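Local coordinates for tapirin (Caldicellulosiruptor hydrothermalis, PDB 6N2C), which binds cellulose through a beta-helical C-terminal domain that also carries a zinc ion, and probably serves in attaching the thermophilic bacterium to plant biomass, at residues 389-394 against 411-416; 351-356 against 372-377; 417-422 against 432-437; 360-365 against 381-386. One frame throughout, in Å; residues are numbered along the deposited sequence.

Contact 1 (389-394 against 411-416)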
loop_
_atom_site.group_PDB
_atom_site.type_symbol
_atom_site.label_atom_id
_atom_site.label_comp_id
_atom_site.label_asym_id
_atom_site.label_seq_id
_atom_site.Cartn_x
_atom_site.Cartn_y
_atom_site.Cartn_z
ATOM N N LEU A 389 27.492 3.929 11.719
ATOM C CA LEU A 389 27.210 4.744 10.530
ATOM C C LEU A 389 28.320 4.524 9.550
ATOM O O LEU A 389 29.497 4.616 9.917
ATOM C CB LEU A 389 27.213 6.218 10.835
ATOM C CG LEU A 389 26.264 6.842 11.809
ATOM C CD1 LEU A 389 26.469 8.348 11.747
ATOM C CD2 LEU A 389 24.853 6.436 11.375
ATOM N N ASN A 390 27.968 4.158 8.337
ATOM C CA ASN A 390 28.916 3.970 7.255
ATOM C C ASN A 390 28.336 4.650 5.993
ATOM O O ASN A 390 27.522 4.017 5.259
ATOM C CB ASN A 390 29.149 2.477 7.072
ATOM C CG ASN A 390 30.112 2.180 5.957
ATOM O OD1 ASN A 390 30.957 3.025 5.601
ATOM N ND2 ASN A 390 29.959 1.031 5.354
ATOM N N VAL A 391 28.723 5.899 5.739
ATOM C CA VAL A 391 28.149 6.685 4.691
ATOM C C VAL A 391 29.177 7.485 3.972
ATOM O O VAL A 391 30.356 7.515 4.388
ATOM C CB VAL A 391 27.055 7.625 5.221
ATOM C CG1 VAL A 391 26.047 6.830 6.022
ATOM C CG2 VAL A 391 27.620 8.687 6.163
ATOM N N LYS A 392 28.768 8.126 2.882
ATOM C CA LYS A 392 29.720 8.967 2.142
ATOM C C LYS A 392 29.758 10.393 2.669
ATOM O O LYS A 392 30.838 10.948 2.875
ATOM C CB LYS A 392 29.388 8.909 0.681
ATOM C CG LYS A 392 30.326 9.712 -0.224
ATOM C CD LYS A 392 30.218 9.304 -1.683
ATOM C CE LYS A 392 29.089 10.026 -2.389
ATOM N NZ LYS A 392 28.896 9.498 -3.773
ATOM N N LYS A 393 28.615 11.045 2.791
ATOM C CA LYS A 393 28.564 12.435 3.243
ATOM C C LYS A 393 27.311 12.713 4.029
ATOM O O LYS A 393 26.246 12.181 3.727
ATOM C CB LYS A 393 28.636 13.424 2.046
ATOM C CG LYS A 393 28.639 14.909 2.376
ATOM C CD LYS A 393 28.696 15.779 1.123
ATOM C CE LYS A 393 29.009 17.215 1.462
ATOM N NZ LYS A 393 28.960 18.068 0.215
ATOM N N ILE A 394 27.444 13.539 5.066
ATOM C CA ILE A 394 26.279 14.057 5.777
ATOM C C ILE A 394 26.356 15.571 5.676
ATOM O O ILE A 394 27.404 16.192 5.916
ATOM C CB ILE A 394 26.244 13.602 7.226
ATOM C CG1 ILE A 394 26.261 12.070 7.324
ATOM C CG2 ILE A 394 25.126 14.251 8.034
ATOM C CD1 ILE A 394 26.388 11.515 8.741
ATOM N N ILE A 411 31.654 5.105 13.493
ATOM C CA ILE A 411 31.147 6.200 12.629
ATOM C C ILE A 411 32.181 6.345 11.536
ATOM O O ILE A 411 33.330 6.751 11.823
ATOM C CB ILE A 411 30.947 7.490 13.413
ATOM C CG1 ILE A 411 29.823 7.267 14.422
ATOM C CG2 ILE A 411 30.683 8.699 12.479
ATOM C CD1 ILE A 411 29.533 8.426 15.351
ATOM N N ARG A 412 31.831 5.954 10.302
ATOM C CA ARG A 412 32.692 6.106 9.127
ATOM C C ARG A 412 31.999 6.997 8.094
ATOM O O ARG A 412 30.828 6.752 7.717
ATOM C CB ARG A 412 33.026 4.748 8.511
ATOM C CG ARG A 412 33.845 3.815 9.428
ATOM C CD ARG A 412 33.200 2.423 9.545
ATOM N NE ARG A 412 33.374 1.569 8.349
ATOM C CZ ARG A 412 32.615 0.505 8.027
ATOM N NH1 ARG A 412 31.583 0.118 8.768
ATOM N NH2 ARG A 412 32.906 -0.190 6.941
ATOM N N VAL A 413 32.715 8.023 7.644
ATOM C CA VAL A 413 32.182 9.014 6.665
ATOM C C VAL A 413 33.328 9.269 5.720
ATOM O O VAL A 413 34.329 9.924 6.083
ATOM C CB VAL A 413 31.713 10.336 7.319
ATOM C CG1 VAL A 413 31.086 11.274 6.277
ATOM C CG2 VAL A 413 30.671 10.050 8.417
ATOM N N SER A 414 33.183 8.793 4.494
ATOM C CA SER A 414 34.319 8.824 3.571
ATOM C C SER A 414 34.627 10.210 2.994
ATOM O O SER A 414 35.809 10.546 2.716
ATOM C CB SER A 414 34.131 7.762 2.487
ATOM O OG SER A 414 33.071 8.098 1.645
ATOM N N ASP A 415 33.634 11.065 2.860
ATOM C CA ASP A 415 33.853 12.422 2.411
ATOM C C ASP A 415 33.884 13.332 3.644
ATOM O O ASP A 415 34.974 13.630 4.174
ATOM C CB ASP A 415 32.800 12.856 1.397
ATOM C CG ASP A 415 32.917 14.320 0.958
ATOM O OD1 ASP A 415 33.934 15.034 1.216
ATOM O OD2 ASP A 415 31.955 14.846 0.321
ATOM N N LYS A 416 32.723 13.777 4.134
ATOM C CA LYS A 416 32.705 14.707 5.237
ATOM C C LYS A 416 31.350 14.812 5.867
ATOM O O LYS A 416 30.337 14.387 5.254
ATOM C CB LYS A 416 33.169 16.118 4.777
ATOM C CG LYS A 416 32.220 16.848 3.779
ATOM C CD LYS A 416 32.676 18.256 3.456
ATOM C CE LYS A 416 33.953 18.262 2.625
ATOM N NZ LYS A 416 33.891 17.661 1.259
HETATM O O HOH W 1 29.974 1.583 10.637
HETATM O O HOH W 2 33.924 1.698 5.467
HETATM O O HOH W 3 31.490 17.034 -0.880
#
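Val391 and Val413 lie side by side on the tightly packed face of this pair of parallel strands, their CG2 methyls 4.0 Å apart. Leu389 and Ile411 continue the same buried layer, which faces the core of the beta-helix and is extended by Ile369, Leu376 and Leu433. The backbones run in register, with Arg412 N bonded to Leu389 O at 2.7 Å and Val391 N to Arg412 O. The ladder then follows the chain round its corner: Ser414 N bonds to Val391 O, Asp415 N to Lys392 O, and Ile394 N to Lys416 O. Both coils therefore turn together.

The outer face is polar and looser. There, in the conformer described for Arg412, the Asn390 amide lies flat against the guanidinium, the planes 13° apart and Asn390 CG 3.6 Å above the centre of the other group. The arginine chain bends at chi2 and chi3, and the guanidinium lies over the amide; in this conformer water 1 links Arg412 NH1, by a firm bond, to Leu389 O, by a weak one. An alanine in place of Asn390 would probably leave this face of the guanidinium without its amide partner and the arginine freer to swing. At the corner, Lys416 NZ holds Asp415 OD1 in a 2.6 Å salt bridge. Lys393 runs extended beside Asp415, its NZ 4.4 Å from OD2, too far for a salt bridge; water 3 joins the two groups, and Glu418 pairs with the same NZ. Apolar packing thus secures the inside of the coil, while charge pairing, stacking and water bind its wet surface.

Contact 2 (351-356 against 372-377)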
loop_
_atom_site.group_PDB
_atom_site.type_symbol
_atom_site.label_atom_id
_atom_site.label_comp_id
_atom_site.label_asym_id
_atom_site.label_seq_id
_atom_site.Cartn_x
_atom_site.Cartn_y
_atom_site.Cartn_z
ATOM N N VAL A 351 24.419 1.902 -4.205
ATOM C CA VAL A 351 24.989 3.023 -4.987
ATOM C C VAL A 351 24.006 4.117 -5.430
ATOM O O VAL A 351 22.906 3.832 -5.863
ATOM C CB VAL A 351 25.752 2.479 -6.238
ATOM C CG1 VAL A 351 24.807 1.702 -7.174
ATOM C CG2 VAL A 351 26.459 3.580 -7.006
ATOM N N GLY A 352 24.428 5.370 -5.349
ATOM C CA GLY A 352 23.662 6.473 -5.840
ATOM C C GLY A 352 22.458 6.993 -5.041
ATOM O O GLY A 352 21.735 7.906 -5.476
ATOM N N THR A 353 22.219 6.390 -3.906
ATOM C CA THR A 353 21.129 6.732 -3.067
ATOM C C THR A 353 21.343 8.028 -2.325
ATOM O O THR A 353 22.500 8.429 -2.020
ATOM C CB THR A 353 20.856 5.563 -2.089
ATOM O OG1 THR A 353 22.062 5.190 -1.379
ATOM C CG2 THR A 353 20.351 4.365 -2.834
ATOM N N VAL A 354 20.241 8.713 -2.028
ATOM C CA VAL A 354 20.277 9.951 -1.267
ATOM C C VAL A 354 19.142 9.890 -0.253
ATOM O O VAL A 354 18.068 9.448 -0.588
ATOM C CB VAL A 354 20.070 11.199 -2.228
ATOM C CG1 VAL A 354 20.103 12.482 -1.463
ATOM C CG2 VAL A 354 21.143 11.200 -3.291
ATOM N N VAL A 355 19.380 10.427 0.930
ATOM C CA VAL A 355 18.390 10.529 1.971
ATOM C C VAL A 355 18.214 11.972 2.353
ATOM O O VAL A 355 19.234 12.681 2.600
ATOM C CB VAL A 355 18.846 9.720 3.206
ATOM C CG1 VAL A 355 17.942 10.039 4.435
ATOM C CG2 VAL A 355 18.879 8.274 2.864
ATOM N N TYR A 356 16.978 12.489 2.265
ATOM C CA TYR A 356 16.599 13.792 2.789
ATOM C C TYR A 356 15.698 13.707 4.022
ATOM O O TYR A 356 14.750 12.936 4.043
ATOM C CB TYR A 356 15.831 14.579 1.730
ATOM C CG TYR A 356 16.577 14.798 0.420
ATOM C CD1 TYR A 356 17.453 15.909 0.250
ATOM C CD2 TYR A 356 16.387 13.971 -0.639
ATOM C CE1 TYR A 356 18.124 16.074 -0.973
ATOM C CE2 TYR A 356 16.991 14.189 -1.852
ATOM C CZ TYR A 356 17.869 15.228 -2.004
ATOM O OH TYR A 356 18.507 15.396 -3.186
ATOM N N PRO A 372 27.462 3.061 2.260
ATOM C CA PRO A 372 28.771 3.716 2.105
ATOM C C PRO A 372 28.849 4.712 0.963
ATOM O O PRO A 372 29.717 5.555 0.993
ATOM C CB PRO A 372 29.716 2.517 1.878
ATOM C CG PRO A 372 28.816 1.521 1.182
ATOM C CD PRO A 372 27.560 1.614 2.018
ATOM N N ASP A 373 27.965 4.631 -0.057
ATOM C CA ASP A 373 27.909 5.609 -1.135
ATOM C C ASP A 373 26.853 6.704 -0.971
ATOM O O ASP A 373 26.657 7.571 -1.875
ATOM C CB ASP A 373 27.696 4.937 -2.535
ATOM C CG ASP A 373 27.956 5.885 -3.675
ATOM O OD1 ASP A 373 28.987 6.649 -3.599
ATOM O OD2 ASP A 373 27.157 5.993 -4.646
ATOM N N THR A 374 26.209 6.749 0.184
ATOM C CA THR A 374 25.009 7.592 0.292
ATOM C C THR A 374 25.345 8.925 0.859
ATOM O O THR A 374 26.154 9.005 1.843
ATOM C CB THR A 374 23.954 6.872 1.168
ATOM O OG1 THR A 374 23.637 5.619 0.612
ATOM C CG2 THR A 374 22.633 7.692 1.404
ATOM N N VAL A 375 24.652 9.962 0.327
ATOM C CA VAL A 375 24.648 11.247 0.904
ATOM C C VAL A 375 23.367 11.442 1.721
ATOM O O VAL A 375 22.278 11.181 1.200
ATOM C CB VAL A 375 24.762 12.325 -0.182
ATOM C CG1 VAL A 375 24.838 13.693 0.436
ATOM C CG2 VAL A 375 25.967 12.049 -1.068
ATOM N N LEU A 376 23.486 11.922 2.948
ATOM C CA LEU A 376 22.364 12.217 3.814
ATOM C C LEU A 376 22.301 13.719 4.092
ATOM O O LEU A 376 23.320 14.338 4.493
ATOM C CB LEU A 376 22.443 11.420 5.106
ATOM C CG LEU A 376 22.458 9.903 4.813
ATOM C CD1 LEU A 376 23.871 9.381 4.815
ATOM C CD2 LEU A 376 21.611 9.108 5.766
ATOM N N TYR A 377 21.126 14.309 3.883
ATOM C CA TYR A 377 20.866 15.694 4.159
ATOM C C TYR A 377 19.837 15.776 5.312
ATOM O O TYR A 377 18.784 15.150 5.225
ATOM C CB TYR A 377 20.243 16.412 2.914
ATOM C CG TYR A 377 21.064 16.451 1.710
ATOM C CD1 TYR A 377 21.113 15.425 0.820
ATOM C CD2 TYR A 377 21.849 17.570 1.463
ATOM C CE1 TYR A 377 21.906 15.446 -0.296
ATOM C CE2 TYR A 377 22.634 17.632 0.350
ATOM C CZ TYR A 377 22.663 16.606 -0.535
ATOM O OH TYR A 377 23.487 16.673 -1.634
HETATM O O HOH W 4 24.774 8.667 -3.411
#
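Strands 354-356 and 374-377 run parallel, 9° apart and 4.8 Å at closest approach, with Val355 at the centre of their ladder: its N bonds to Val375 O at 3.0 Å, and its O receives Tyr377 N at 2.8 Å. Before the strands begin the backbones are further apart, and water 4 bridges the gap by donating to both Thr353 O and Asp373 O.

Tyr356 and Tyr377 point the same way with their planes 15° apart, but the rings are offset so far that little of one lies over the other, Tyr356 CE1 coming 3.5 Å from Tyr377 CD1. Val354 CG1 touches the edge of the Tyr377 ring at CE1. On the buried face Leu376 CD2 packs against Val355 CB at 3.8 Å. Nearer the corner Thr353 OG1 and Thr374 OG1 lie 2.6 Å apart, a short polar link between buried residues. Asp373 has CG anti to its backbone N (chi1 -167°), and its OD2 takes the Gly352 N-H through the anti lone pair at 2.9 Å; OD1 is held by a salt bridge to Lys392 of the next coil. An alanine in place of Asp373 would probably leave the Gly352 N-H without this acceptor and the Lys392 ammonium without its mate.

Both strands belong to one face of the parallel beta-helix, where 354-356 is flanked on its other side by strand 333-335 and 374-378 by strand 393-396. Phe442, Ile444 and Pro445, from the chain that follows strand 434-436, lie against the two tyrosines.

Contact 3 (417-422 against 432-437)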
loop_
_atom_site.group_PDB
_atom_site.type_symbol
_atom_site.label_atom_id
_atom_site.label_comp_id
_atom_site.label_asym_id
_atom_site.label_seq_id
_atom_site.Cartn_x
_atom_site.Cartn_y
_atom_site.Cartn_z
ATOM N N ILE A 417 31.333 15.389 7.074
ATOM C CA ILE A 417 30.115 15.841 7.705
ATOM C C ILE A 417 30.198 17.361 7.581
ATOM O O ILE A 417 30.928 18.036 8.351
ATOM C CB ILE A 417 29.984 15.381 9.146
ATOM C CG1 ILE A 417 29.978 13.841 9.243
ATOM C CG2 ILE A 417 28.780 16.034 9.849
ATOM C CD1 ILE A 417 30.157 13.308 10.654
ATOM N N GLU A 418 29.417 17.929 6.656
ATOM C CA GLU A 418 29.398 19.355 6.414
ATOM C C GLU A 418 28.268 19.945 7.196
ATOM O O GLU A 418 27.110 19.529 7.039
ATOM C CB GLU A 418 29.209 19.594 4.917
ATOM C CG GLU A 418 29.215 21.077 4.544
ATOM C CD GLU A 418 29.032 21.375 3.081
ATOM O OE1 GLU A 418 28.753 20.424 2.355
ATOM O OE2 GLU A 418 29.173 22.592 2.670
ATOM N N CYS A 419 28.571 20.866 8.076
ATOM C CA CYS A 419 27.563 21.307 9.041
ATOM C C CYS A 419 27.704 22.809 9.325
ATOM O O CYS A 419 28.770 23.384 9.162
ATOM C CB CYS A 419 27.666 20.458 10.262
ATOM S SG CYS A 419 29.266 20.584 11.153
ATOM N N ARG A 420 26.605 23.408 9.677
ATOM C CA ARG A 420 26.523 24.834 10.003
ATOM C C ARG A 420 27.472 25.172 11.152
ATOM O O ARG A 420 28.164 26.206 11.113
ATOM C CB ARG A 420 25.068 25.156 10.311
ATOM C CG ARG A 420 24.856 26.583 10.871
ATOM C CD ARG A 420 23.504 26.759 11.494
ATOM N NE ARG A 420 23.303 26.033 12.741
ATOM C CZ ARG A 420 23.665 26.425 13.965
ATOM N NH1 ARG A 420 24.320 27.603 14.210
ATOM N NH2 ARG A 420 23.386 25.624 14.984
ATOM N N SER A 421 27.549 24.275 12.167
ATOM C CA SER A 421 28.276 24.536 13.421
ATOM C C SER A 421 28.800 23.183 13.903
ATOM O O SER A 421 28.021 22.241 14.171
ATOM C CB SER A 421 27.396 25.167 14.451
ATOM O OG SER A 421 28.115 25.518 15.629
ATOM N N ILE A 422 30.103 23.060 13.921
ATOM C CA ILE A 422 30.736 21.881 14.515
ATOM C C ILE A 422 30.437 21.820 16.046
ATOM O O ILE A 422 30.692 22.801 16.775
ATOM C CB ILE A 422 32.231 21.894 14.258
ATOM C CG1 ILE A 422 32.498 21.749 12.739
ATOM C CG2 ILE A 422 32.899 20.667 14.906
ATOM C CD1 ILE A 422 33.965 21.874 12.367
ATOM N N ASN A 432 38.085 14.842 12.713
ATOM C CA ASN A 432 38.531 15.087 11.337
ATOM C C ASN A 432 37.394 15.175 10.329
ATOM O O ASN A 432 37.476 15.936 9.377
ATOM C CB ASN A 432 39.577 14.046 10.828
ATOM C CG ASN A 432 39.018 12.638 10.592
ATOM O OD1 ASN A 432 38.442 11.994 11.487
ATOM N ND2 ASN A 432 39.263 12.105 9.379
ATOM N N LEU A 433 36.352 14.421 10.591
ATOM C CA LEU A 433 35.263 14.210 9.626
ATOM C C LEU A 433 34.491 15.515 9.410
ATOM O O LEU A 433 33.833 15.674 8.359
ATOM C CB LEU A 433 34.321 13.178 10.142
ATOM C CG LEU A 433 34.855 11.747 10.332
ATOM C CD1 LEU A 433 33.774 10.826 10.825
ATOM C CD2 LEU A 433 35.585 11.252 9.070
ATOM N N PHE A 434 34.474 16.383 10.413
ATOM C CA PHE A 434 33.582 17.512 10.398
ATOM C C PHE A 434 34.197 18.735 9.714
ATOM O O PHE A 434 35.335 19.122 10.006
ATOM C CB PHE A 434 33.176 17.869 11.831
ATOM C CG PHE A 434 32.385 16.812 12.557
ATOM C CD1 PHE A 434 33.004 15.670 13.091
ATOM C CD2 PHE A 434 31.012 16.993 12.798
ATOM C CE1 PHE A 434 32.293 14.721 13.739
ATOM C CE2 PHE A 434 30.313 16.076 13.506
ATOM C CZ PHE A 434 30.936 14.923 13.998
ATOM N N VAL A 435 33.408 19.413 8.876
ATOM C CA VAL A 435 33.800 20.632 8.168
ATOM C C VAL A 435 32.722 21.721 8.352
ATOM O O VAL A 435 31.514 21.404 8.162
ATOM C CB VAL A 435 33.925 20.337 6.713
ATOM C CG1 VAL A 435 34.208 21.649 5.953
ATOM C CG2 VAL A 435 35.021 19.316 6.468
ATOM N N GLN A 436 33.091 22.949 8.766
ATOM C CA GLN A 436 32.086 23.928 9.132
ATOM C C GLN A 436 31.792 24.788 7.953
ATOM O O GLN A 436 32.697 25.278 7.325
ATOM C CB GLN A 436 32.516 24.853 10.284
ATOM C CG GLN A 436 31.417 25.708 10.834
ATOM C CD GLN A 436 31.693 26.213 12.259
ATOM O OE1 GLN A 436 31.563 25.462 13.259
ATOM N NE2 GLN A 436 32.015 27.499 12.373
ATOM N N ASN A 437 30.497 24.938 7.649
ATOM C CA ASN A 437 30.063 25.830 6.560
ATOM C C ASN A 437 28.818 26.472 7.117
ATOM O O ASN A 437 27.735 25.856 7.084
ATOM C CB ASN A 437 29.763 25.074 5.266
ATOM C CG ASN A 437 29.111 26.002 4.224
ATOM O OD1 ASN A 437 28.935 27.186 4.502
ATOM N ND2 ASN A 437 28.729 25.451 3.078
HETATM O O HOH W 5 31.924 25.458 16.013
#
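Ile417 and Phe434 lie side by side and point the same way, and the isoleucine reaches over one face of the ring. Its CD1 sits 4.0 Å from the ring centroid, 17° off the normal, a CH-pi contact displaced toward the rim. The other branch of Ile417, CG2, is anti to the backbone N and meets the ring at Phe434 CD2. Cys419 SG comes to the edge of the same ring, 4.3 Å from Phe434 CD2. From the following loop Ile422 crosses the base of the phenylalanine, CG1 against CB.

On the outward face Glu418 and Asn437 run alongside each other, with carboxylate and amide nearly coplanar. Asn437 ND2 donates to Glu418 OE2 at 2.9 Å in an almost straight bond, approaching on the anti side. Glu418 OE1 has a salt bridge to Lys393, so both carboxylate oxygens are gripped. On the face of Phe434, Gln436 crosses Ile422: its OE1 accepts Ile422 N at 2.9 Å and also a bond from water 5, which donates in turn to Ile422 O. That side-chain amide pins the loop after the strand to its neighbour.

Backbone bonds hold the register, from Ile417 N to Leu433 O at 2.8 Å through to Asn437 N on Cys419 O, although the two strand segments are splayed by 26°. Strand 434-436 is the outermost strand at this end of its face of the beta-helix; 416-419 separates it from 393-396. Ile400 of strand 400-403 meets Ile417, Cys419 and Phe434 inside the coil, while Leu433 packs on Ile411 and Val413 of strand 411-413.

Contact 4 (360-365 against 381-386)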
loop_
_atom_site.group_PDB
_atom_site.type_symbol
_atom_site.label_atom_id
_atom_site.label_comp_id
_atom_site.label_asym_id
_atom_site.label_seq_id
_atom_site.Cartn_x
_atom_site.Cartn_y
_atom_site.Cartn_z
ATOM N N LEU A 360 16.990 13.797 11.847
ATOM C CA LEU A 360 17.525 12.460 11.636
ATOM C C LEU A 360 18.105 12.016 12.985
ATOM O O LEU A 360 19.045 12.668 13.514
ATOM C CB LEU A 360 18.608 12.463 10.548
ATOM C CG LEU A 360 19.369 11.136 10.421
ATOM C CD1 LEU A 360 18.494 9.913 10.146
ATOM C CD2 LEU A 360 20.466 11.173 9.410
ATOM N N ASP A 361 17.554 10.963 13.569
ATOM C CA ASP A 361 18.003 10.532 14.921
ATOM C C ASP A 361 18.482 9.119 14.817
ATOM O O ASP A 361 17.789 8.303 14.225
ATOM C CB ASP A 361 16.828 10.544 15.892
ATOM C CG ASP A 361 16.367 11.932 16.328
ATOM O OD1 ASP A 361 16.324 12.857 15.502
ATOM O OD2 ASP A 361 16.009 12.087 17.561
ATOM N N ILE A 362 19.673 8.807 15.375
ATOM C CA ILE A 362 20.234 7.452 15.350
ATOM C C ILE A 362 20.649 7.170 16.802
ATOM O O ILE A 362 21.464 7.971 17.378
ATOM C CB ILE A 362 21.436 7.376 14.456
ATOM C CG1 ILE A 362 21.159 8.044 13.058
ATOM C CG2 ILE A 362 21.840 5.971 14.138
ATOM C CD1 ILE A 362 22.324 8.790 12.498
ATOM N N ILE A 363 20.061 6.132 17.409
ATOM C CA ILE A 363 20.024 6.034 18.892
ATOM C C ILE A 363 20.468 4.657 19.289
ATOM O O ILE A 363 19.808 3.642 18.951
ATOM C CB ILE A 363 18.646 6.317 19.517
ATOM C CG1 ILE A 363 18.024 7.646 19.049
ATOM C CG2 ILE A 363 18.736 6.318 21.047
ATOM C CD1 ILE A 363 18.805 8.911 19.315
ATOM N N GLY A 364 21.632 4.574 19.973
ATOM C CA GLY A 364 22.138 3.320 20.448
ATOM C C GLY A 364 23.097 2.569 19.583
ATOM O O GLY A 364 23.203 2.730 18.393
ATOM N N SER A 365 23.796 1.638 20.237
ATOM C CA SER A 365 24.891 0.930 19.674
ATOM C C SER A 365 24.556 -0.130 18.600
ATOM O O SER A 365 25.431 -0.515 17.830
ATOM C CB SER A 365 25.753 0.306 20.840
ATOM O OG SER A 365 25.070 -0.796 21.422
ATOM N N LEU A 381 20.618 16.634 13.306
ATOM C CA LEU A 381 21.188 15.293 13.457
ATOM C C LEU A 381 21.376 15.021 14.931
ATOM O O LEU A 381 22.053 15.812 15.598
ATOM C CB LEU A 381 22.514 15.214 12.816
ATOM C CG LEU A 381 23.309 13.877 12.914
ATOM C CD1 LEU A 381 22.504 12.785 12.291
ATOM C CD2 LEU A 381 24.625 13.941 12.223
ATOM N N LYS A 382 20.786 13.927 15.448
ATOM C CA LYS A 382 21.004 13.473 16.832
ATOM C C LYS A 382 21.610 12.098 16.807
ATOM O O LYS A 382 21.080 11.209 16.153
ATOM C CB LYS A 382 19.709 13.433 17.654
ATOM C CG LYS A 382 19.887 12.958 19.089
ATOM C CD LYS A 382 18.561 13.055 19.820
ATOM C CE LYS A 382 18.628 12.577 21.245
ATOM N NZ LYS A 382 19.551 13.351 22.185
ATOM N N ILE A 383 22.781 11.938 17.435
ATOM C CA ILE A 383 23.477 10.668 17.597
ATOM C C ILE A 383 23.624 10.472 19.138
ATOM O O ILE A 383 24.104 11.381 19.842
ATOM C CB ILE A 383 24.831 10.704 16.924
ATOM C CG1 ILE A 383 24.653 10.694 15.404
ATOM C CG2 ILE A 383 25.657 9.491 17.322
ATOM C CD1 ILE A 383 25.917 10.922 14.671
ATOM N N ASP A 384 23.058 9.363 19.649
ATOM C CA ASP A 384 23.164 8.989 21.037
ATOM C C ASP A 384 23.759 7.603 21.070
ATOM O O ASP A 384 23.152 6.605 20.587
ATOM C CB ASP A 384 21.802 9.123 21.720
ATOM C CG ASP A 384 21.806 8.628 23.149
ATOM O OD1 ASP A 384 22.877 8.438 23.676
ATOM O OD2 ASP A 384 20.705 8.441 23.672
ATOM N N GLY A 385 24.960 7.494 21.599
ATOM C CA GLY A 385 25.664 6.227 21.652
ATOM C C GLY A 385 26.586 5.908 20.536
ATOM O O GLY A 385 26.769 6.726 19.630
ATOM N N GLU A 386 27.154 4.699 20.572
ATOM C CA GLU A 386 28.183 4.288 19.643
ATOM C C GLU A 386 27.434 3.676 18.502
ATOM O O GLU A 386 27.537 2.487 18.191
ATOM C CB GLU A 386 29.201 3.321 20.277
ATOM C CG GLU A 386 30.011 4.001 21.461
ATOM C CD GLU A 386 31.045 5.043 21.003
ATOM O OE1 GLU A 386 31.412 5.065 19.795
ATOM O OE2 GLU A 386 31.490 5.916 21.827
#
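Two successive coils of the right-handed parallel beta-helix stack here through strands 360-363 and 381-384, and Leu360 lies beside Leu381 with CD2 3.9 Å from the other's CD1. Both leucines have CG anti to the backbone N, chi1 171° and 178°, and both point into the core. Ile362 continues that layer: its CD1 reaches across to Leu381 CD1 at 4.0 Å and, slightly further off, meets CG1 of Ile383 in the rung beside it. Leu389, on the next face of the coil, packs against both isoleucines.

Such rows of like residues on successive coils, an aliphatic ladder, are characteristic of parallel beta-helices. The backbone spacing sets their pitch: the axes are 4.8 Å apart and only 4° from parallel. Lys382 sits in the middle of the bonding, its N donating to Leu360 O and its O accepting from Ile362 N, both at 2.9 Å. Asp384 N follows on Ile362 O, and Gly364 N closes the run on Asp384 O.

Outside, the chemistry is mixed. Lys382 crosses Asp361, with its CD 3.5 Å from Asp361 OD2, but the ammonium turns off at chi4 (63°) and Lys382 NZ stays 6.0 Å from Asp361 OD2, so the aliphatic stem makes the contact. Ile363 CD1 lies against Asp384 CB at 3.8 Å and touches the same lysine stem near CE. Asp384 OD1 bonds to Asn404 in the next coil, and Glu386 OE2 accepts from Asn406 N and Ser407 N, tying the turn to the loop of that same coil.

All four contacts stack neighbouring coils toward one end of the beta-helix, away from the zinc site formed by His530, Asp532 and Glu551. Contact 1 is the hub. Its centre lies about 10 Å from that of contact 2, to which Lys392 NZ reaches for Asp373 OD1 at 2.9 Å, and about 12 Å from contact 3, where Lys393 NZ meets Glu418 OE1 at 3.2 Å. Contact 4 packs on it in the core, with Leu389 CD2, in the conformer described, 3.6 Å from Ile362 CD1. Contacts 2 and 4 have centres about 18 Å apart; their segments alternate along the chain, so the same two coils pair on two faces. Contacts 2 and 3 share a face without touching.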